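Local coordinates for putative glycosyltransferase (Mannosyltransferase) involved in glycosylating the PBCV-1 major capsid protein (Paramecium bursaria Chlorella virus 1, PDB 2P6W) that probably transfers a sugar from a UDP-sugar donor, with manganese bound, during glycosylation of the viral major capsid protein, this chain being its N-terminal domain, at residues Thr25-Tyr38 with Ser81-Thr95. Numbering follows the deposited sequence.
With MN (manganese (II) ion), chain B.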
loop_
_atom_site.group_PDB
_atom_site.type_symbol
_atom_site.label_atom_id
_atom_site.label_comp_id
_atom_site.label_asym_id
_atom_site.label_seq_id
_atom_site.Cartn_x
_atom_site.Cartn_y
_atom_site.Cartn_z
ATOM N N THR A 25 3.408 10.264 -8.513
ATOM C CA THR A 25 3.371 9.636 -7.198
ATOM C C THR A 25 4.684 8.901 -6.917
ATOM O O THR A 25 5.213 9.002 -5.814
ATOM C CB THR A 25 2.195 8.670 -7.039
ATOM O OG1 THR A 25 2.335 7.613 -7.987
ATOM C CG2 THR A 25 0.869 9.392 -7.267
ATOM N N LYS A 26 5.204 8.173 -7.909
ATOM C CA LYS A 26 6.512 7.532 -7.756
ATOM C C LYS A 26 7.576 8.551 -7.302
ATOM O O LYS A 26 8.322 8.300 -6.352
ATOM C CB LYS A 26 6.953 6.894 -9.068
ATOM C CG LYS A 26 8.310 6.209 -8.954
ATOM C CD LYS A 26 8.951 6.012 -10.310
ATOM C CE LYS A 26 10.321 5.356 -10.172
ATOM N NZ LYS A 26 10.995 5.116 -11.498
ATOM N N GLU A 27 7.650 9.683 -8.004
ATOM C CA GLU A 27 8.620 10.733 -7.662
ATOM C C GLU A 27 8.507 11.186 -6.217
ATOM O O GLU A 27 9.518 11.330 -5.519
ATOM C CB GLU A 27 8.463 11.934 -8.597
ATOM C CG GLU A 27 9.090 11.661 -9.965
ATOM C CD GLU A 27 8.690 12.668 -11.027
ATOM O OE1 GLU A 27 8.002 13.662 -10.692
ATOM O OE2 GLU A 27 9.065 12.449 -12.206
ATOM N N LEU A 28 7.274 11.412 -5.764
ATOM C CA LEU A 28 7.043 11.889 -4.394
ATOM C C LEU A 28 7.392 10.823 -3.346
ATOM O O LEU A 28 7.982 11.122 -2.308
ATOM C CB LEU A 28 5.596 12.370 -4.231
ATOM C CG LEU A 28 5.211 13.564 -5.101
ATOM C CD1 LEU A 28 3.772 13.973 -4.757
ATOM C CD2 LEU A 28 6.178 14.706 -4.854
ATOM N N VAL A 29 7.055 9.574 -3.626
ATOM C CA VAL A 29 7.441 8.488 -2.718
ATOM C C VAL A 29 8.961 8.310 -2.669
ATOM O O VAL A 29 9.543 8.185 -1.577
ATOM C CB VAL A 29 6.689 7.183 -3.022
ATOM C CG1 VAL A 29 7.101 6.059 -2.048
ATOM C CG2 VAL A 29 5.184 7.404 -2.920
ATOM N N GLU A 30 9.611 8.328 -3.832
ATOM C CA GLU A 30 11.067 8.189 -3.875
ATOM C C GLU A 30 11.727 9.324 -3.064
ATOM O O GLU A 30 12.662 9.097 -2.267
ATOM C CB GLU A 30 11.567 8.173 -5.326
ATOM C CG GLU A 30 13.049 7.797 -5.440
ATOM C CD GLU A 30 13.447 7.177 -6.780
ATOM O OE1 GLU A 30 12.687 7.283 -7.772
ATOM O OE2 GLU A 30 14.549 6.568 -6.831
ATOM N N GLU A 31 11.213 10.541 -3.247
ATOM C CA GLU A 31 11.764 11.687 -2.537
ATOM C C GLU A 31 11.597 11.461 -1.048
ATOM O O GLU A 31 12.522 11.664 -0.258
ATOM C CB GLU A 31 11.039 12.983 -2.912
ATOM C CG GLU A 31 11.594 14.175 -2.143
ATOM C CD GLU A 31 10.686 15.387 -2.156
ATOM O OE1 GLU A 31 9.523 15.286 -2.628
ATOM O OE2 GLU A 31 11.148 16.450 -1.670
ATOM N N TYR A 32 10.391 11.044 -0.669
ATOM C CA TYR A 32 10.108 10.815 0.742
ATOM C C TYR A 32 11.080 9.790 1.351
ATOM O O TYR A 32 11.614 9.985 2.453
ATOM C CB TYR A 32 8.652 10.377 0.901
ATOM C CG TYR A 32 8.254 10.160 2.346
ATOM C CD1 TYR A 32 8.080 11.246 3.214
ATOM C CD2 TYR A 32 8.048 8.865 2.840
ATOM C CE1 TYR A 32 7.724 11.045 4.556
ATOM C CE2 TYR A 32 7.706 8.653 4.165
ATOM C CZ TYR A 32 7.546 9.744 5.025
ATOM O OH TYR A 32 7.209 9.529 6.345
ATOM N N CYS A 33 11.330 8.697 0.635
ATOM C CA CYS A 33 12.281 7.698 1.106
ATOM C C CYS A 33 13.684 8.279 1.309
ATOM O O CYS A 33 14.345 7.983 2.303
ATOM C CB CYS A 33 12.329 6.521 0.151
ATOM S SG CYS A 33 10.812 5.533 0.219
ATOM N N SER A 34 14.111 9.131 0.374
ATOM C CA SER A 34 15.436 9.747 0.457
ATOM C C SER A 34 15.558 10.633 1.706
ATOM O O SER A 34 16.617 10.680 2.342
ATOM C CB SER A 34 15.742 10.547 -0.819
ATOM O OG SER A 34 15.060 11.794 -0.828
ATOM N N ILE A 35 14.471 11.322 2.059
ATOM C CA ILE A 35 14.481 12.215 3.224
ATOM C C ILE A 35 14.715 11.471 4.545
ATOM O O ILE A 35 15.444 11.958 5.430
ATOM C CB ILE A 35 13.212 13.100 3.271
ATOM C CG1 ILE A 35 13.211 14.082 2.092
ATOM C CG2 ILE A 35 13.109 13.888 4.609
ATOM C CD1 ILE A 35 11.894 14.804 1.851
ATOM N N HIS A 36 14.132 10.280 4.666
ATOM C CA HIS A 36 14.131 9.565 5.933
ATOM C C HIS A 36 15.014 8.334 5.949
ATOM O O HIS A 36 15.101 7.653 6.968
ATOM C CB HIS A 36 12.695 9.204 6.317
ATOM C CG HIS A 36 11.818 10.398 6.397
ATOM N ND1 HIS A 36 11.848 11.264 7.472
ATOM C CD2 HIS A 36 10.973 10.942 5.492
ATOM C CE1 HIS A 36 11.016 12.266 7.242
ATOM N NE2 HIS A 36 10.475 12.094 6.046
ATOM N N GLY A 37 15.642 8.033 4.816
ATOM C CA GLY A 37 16.576 6.913 4.750
ATOM C C GLY A 37 15.868 5.585 4.563
ATOM O O GLY A 37 16.453 4.530 4.826
ATOM N N TYR A 38 14.620 5.618 4.099
ATOM C CA TYR A 38 13.916 4.363 3.823
ATOM C C TYR A 38 14.362 3.816 2.487
ATOM O O TYR A 38 14.745 4.572 1.599
ATOM C CB TYR A 38 12.395 4.561 3.774
ATOM C CG TYR A 38 11.783 5.248 4.964
ATOM C CD1 TYR A 38 12.123 4.881 6.268
ATOM C CD2 TYR A 38 10.796 6.224 4.791
ATOM C CE1 TYR A 38 11.527 5.504 7.382
ATOM C CE2 TYR A 38 10.203 6.858 5.899
ATOM C CZ TYR A 38 10.575 6.493 7.193
ATOM O OH TYR A 38 9.997 7.105 8.287
ATOM N N SER A 81 -0.016 2.778 -6.645
ATOM C CA SER A 81 0.520 3.878 -7.448
ATOM C C SER A 81 -0.403 5.102 -7.477
ATOM O O SER A 81 -0.010 6.170 -7.974
ATOM C CB SER A 81 0.829 3.413 -8.880
ATOM O OG SER A 81 -0.327 2.831 -9.469
ATOM N N ASP A 82 -1.604 4.963 -6.917
ATOM C CA ASP A 82 -2.520 6.095 -6.796
ATOM C C ASP A 82 -2.471 6.702 -5.366
ATOM O O ASP A 82 -3.346 7.467 -4.965
ATOM C CB ASP A 82 -3.921 5.684 -7.212
ATOM C CG ASP A 82 -4.306 4.305 -6.700
ATOM O OD1 ASP A 82 -4.156 3.314 -7.458
ATOM O OD2 ASP A 82 -4.753 4.202 -5.545
ATOM N N VAL A 83 -1.411 6.378 -4.627
ATOM C CA VAL A 83 -1.180 6.978 -3.308
ATOM C C VAL A 83 0.039 7.904 -3.406
ATOM O O VAL A 83 1.016 7.572 -4.071
ATOM C CB VAL A 83 -0.928 5.884 -2.225
ATOM C CG1 VAL A 83 -0.472 6.522 -0.931
ATOM C CG2 VAL A 83 -2.194 5.054 -1.982
ATOM N N TYR A 84 -0.006 9.069 -2.764
ATOM C CA TYR A 84 1.200 9.899 -2.753
ATOM C C TYR A 84 1.498 10.434 -1.363
ATOM O O TYR A 84 0.701 10.290 -0.446
ATOM C CB TYR A 84 1.096 11.042 -3.757
ATOM C CG TYR A 84 0.002 12.039 -3.455
ATOM C CD1 TYR A 84 0.264 13.202 -2.732
ATOM C CD2 TYR A 84 -1.294 11.834 -3.929
ATOM C CE1 TYR A 84 -0.741 14.116 -2.465
ATOM C CE2 TYR A 84 -2.316 12.749 -3.675
ATOM C CZ TYR A 84 -2.032 13.894 -2.934
ATOM O OH TYR A 84 -3.032 14.806 -2.686
ATOM N N VAL A 85 2.677 11.025 -1.225
ATOM C CA VAL A 85 3.074 11.623 0.028
ATOM C C VAL A 85 2.629 13.081 0.008
ATOM O O VAL A 85 2.993 13.841 -0.896
ATOM C CB VAL A 85 4.598 11.511 0.223
ATOM C CG1 VAL A 85 5.029 12.293 1.439
ATOM C CG2 VAL A 85 5.022 10.029 0.370
ATOM N N ASN A 86 1.831 13.465 0.998
ATOM C CA ASN A 86 1.407 14.860 1.169
ATOM C C ASN A 86 2.626 15.787 1.348
ATOM O O ASN A 86 3.340 15.666 2.345
ATOM C CB ASN A 86 0.508 14.947 2.405
ATOM C CG ASN A 86 0.074 16.372 2.736
ATOM O OD1 ASN A 86 0.264 17.300 1.946
ATOM N ND2 ASN A 86 -0.503 16.547 3.919
ATOM N N PRO A 87 2.863 16.709 0.391
ATOM C CA PRO A 87 4.051 17.579 0.505
ATOM C C PRO A 87 4.161 18.307 1.847
ATOM O O PRO A 87 5.282 18.505 2.345
ATOM C CB PRO A 87 3.875 18.575 -0.647
ATOM C CG PRO A 87 3.047 17.850 -1.648
ATOM C CD PRO A 87 2.105 16.977 -0.845
ATOM N N LYS A 88 3.025 18.682 2.434
ATOM C CA LYS A 88 3.024 19.428 3.703
ATOM C C LYS A 88 3.673 18.611 4.825
ATOM O O LYS A 88 4.232 19.180 5.781
ATOM C CB LYS A 88 1.599 19.853 4.110
ATOM C CG LYS A 88 1.533 20.557 5.477
ATOM C CD LYS A 88 0.118 20.598 6.044
ATOM C CE LYS A 88 0.099 21.089 7.495
ATOM N NZ LYS A 88 0.893 20.219 8.420
ATOM N N ASN A 89 3.624 17.285 4.687
ATOM C CA ASN A 89 4.115 16.379 5.719
ATOM C C ASN A 89 5.317 15.507 5.343
ATOM O O ASN A 89 5.698 14.604 6.089
ATOM C CB ASN A 89 2.974 15.519 6.260
ATOM C CG ASN A 89 2.142 16.255 7.274
ATOM O OD1 ASN A 89 0.926 16.093 7.343
ATOM N ND2 ASN A 89 2.793 17.120 8.041
ATOM N N LYS A 90 5.936 15.802 4.205
ATOM C CA LYS A 90 7.029 14.976 3.699
ATOM C C LYS A 90 8.259 14.939 4.616
ATOM O O LYS A 90 9.043 13.990 4.558
ATOM C CB LYS A 90 7.420 15.411 2.276
ATOM C CG LYS A 90 8.211 16.708 2.254
ATOM C CD LYS A 90 8.743 17.028 0.849
ATOM C CE LYS A 90 9.747 18.166 0.945
ATOM N NZ LYS A 90 10.121 18.682 -0.400
ATOM N N ASN A 91 8.424 15.952 5.470
ATOM C CA ASN A 91 9.557 15.957 6.397
ATOM C C ASN A 91 9.288 15.213 7.708
ATOM O O ASN A 91 10.115 15.231 8.627
ATOM C CB ASN A 91 10.063 17.387 6.660
ATOM C CG ASN A 91 10.590 18.055 5.407
ATOM O OD1 ASN A 91 10.154 19.149 5.042
ATOM N ND2 ASN A 91 11.530 17.392 4.733
ATOM N N LYS A 92 8.147 14.531 7.785
ATOM C CA LYS A 92 7.804 13.790 8.996
ATOM C C LYS A 92 7.898 12.290 8.756
ATOM O O LYS A 92 7.339 11.790 7.769
ATOM C CB LYS A 92 6.401 14.152 9.470
ATOM C CG LYS A 92 6.246 15.608 9.910
ATOM C CD LYS A 92 4.800 15.905 10.208
ATOM C CE LYS A 92 4.592 17.338 10.698
ATOM N NZ LYS A 92 3.127 17.628 10.864
ATOM N N PRO A 93 8.591 11.561 9.658
ATOM C CA PRO A 93 8.800 10.130 9.439
ATOM C C PRO A 93 7.535 9.338 9.708
ATOM O O PRO A 93 6.637 9.810 10.413
ATOM C CB PRO A 93 9.870 9.767 10.460
ATOM C CG PRO A 93 9.618 10.720 11.605
ATOM C CD PRO A 93 9.192 12.014 10.931
ATOM N N ILE A 94 7.488 8.127 9.164
ATOM C CA ILE A 94 6.315 7.273 9.276
ATOM C C ILE A 94 5.978 7.010 10.737
ATOM O O ILE A 94 4.810 6.914 11.113
ATOM C CB ILE A 94 6.565 5.936 8.545
ATOM C CG1 ILE A 94 6.491 6.135 7.021
ATOM C CG2 ILE A 94 5.589 4.860 9.040
ATOM C CD1 ILE A 94 7.063 4.954 6.216
ATOM N N THR A 95 7.030 6.900 11.546
ATOM C CA THR A 95 6.916 6.581 12.961
ATOM C C THR A 95 6.326 7.732 13.785
ATOM O O THR A 95 5.972 7.534 14.954
ATOM C CB THR A 95 8.272 6.099 13.509
ATOM O OG1 THR A 95 9.300 6.994 13.073
ATOM C CG2 THR A 95 8.572 4.690 12.967
HETATM MN MN MN B . -5.762 2.541 -4.832
HETATM O O HOH W 1 10.816 6.133 10.570
#
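With CG trans to the backbone N (chi1 -178°), Tyr32 reaches across Val85, whose branched CG1 lies against Tyr32 CD1 and CG2 against Tyr32 CB, and is long enough for Tyr32 OH to donate to Lys92 O over 2.7 Å, in the carbonyl plane on a lone pair. His36, its CG beside the backbone N (chi1 -57°), turns NE2 to Lys90 O (2.8 Å), nearly straight at 163°; histidine suits because this N-H points in plane, keeping both faces for packing. Pro93 CA lies over one face, toward the rim, in a CH-pi contact, and Ile35 CG2 under the other. Tyr38 OH accepts from Ile94 N (2.8 Å) and meets a water shared with Thr95 OG1. The long chain of Lys90 lets NZ reach Glu31 OE2 on its syn side, a salt bridge of 2.8 Å. Thr25 OG1, on a short side chain, donates to Ser81 O (2.8 Å), with Ala22 O, one turn back, a second partner; this ties the helix to the DxD loop, where Asp82 binds manganese with Asp80 and His195. Helix 20-36 packs against strand 83-85, which pairs with strand 193-195, and through Val29 also against Ile10 of strand 8-13 and Phe40 of strand 39-43.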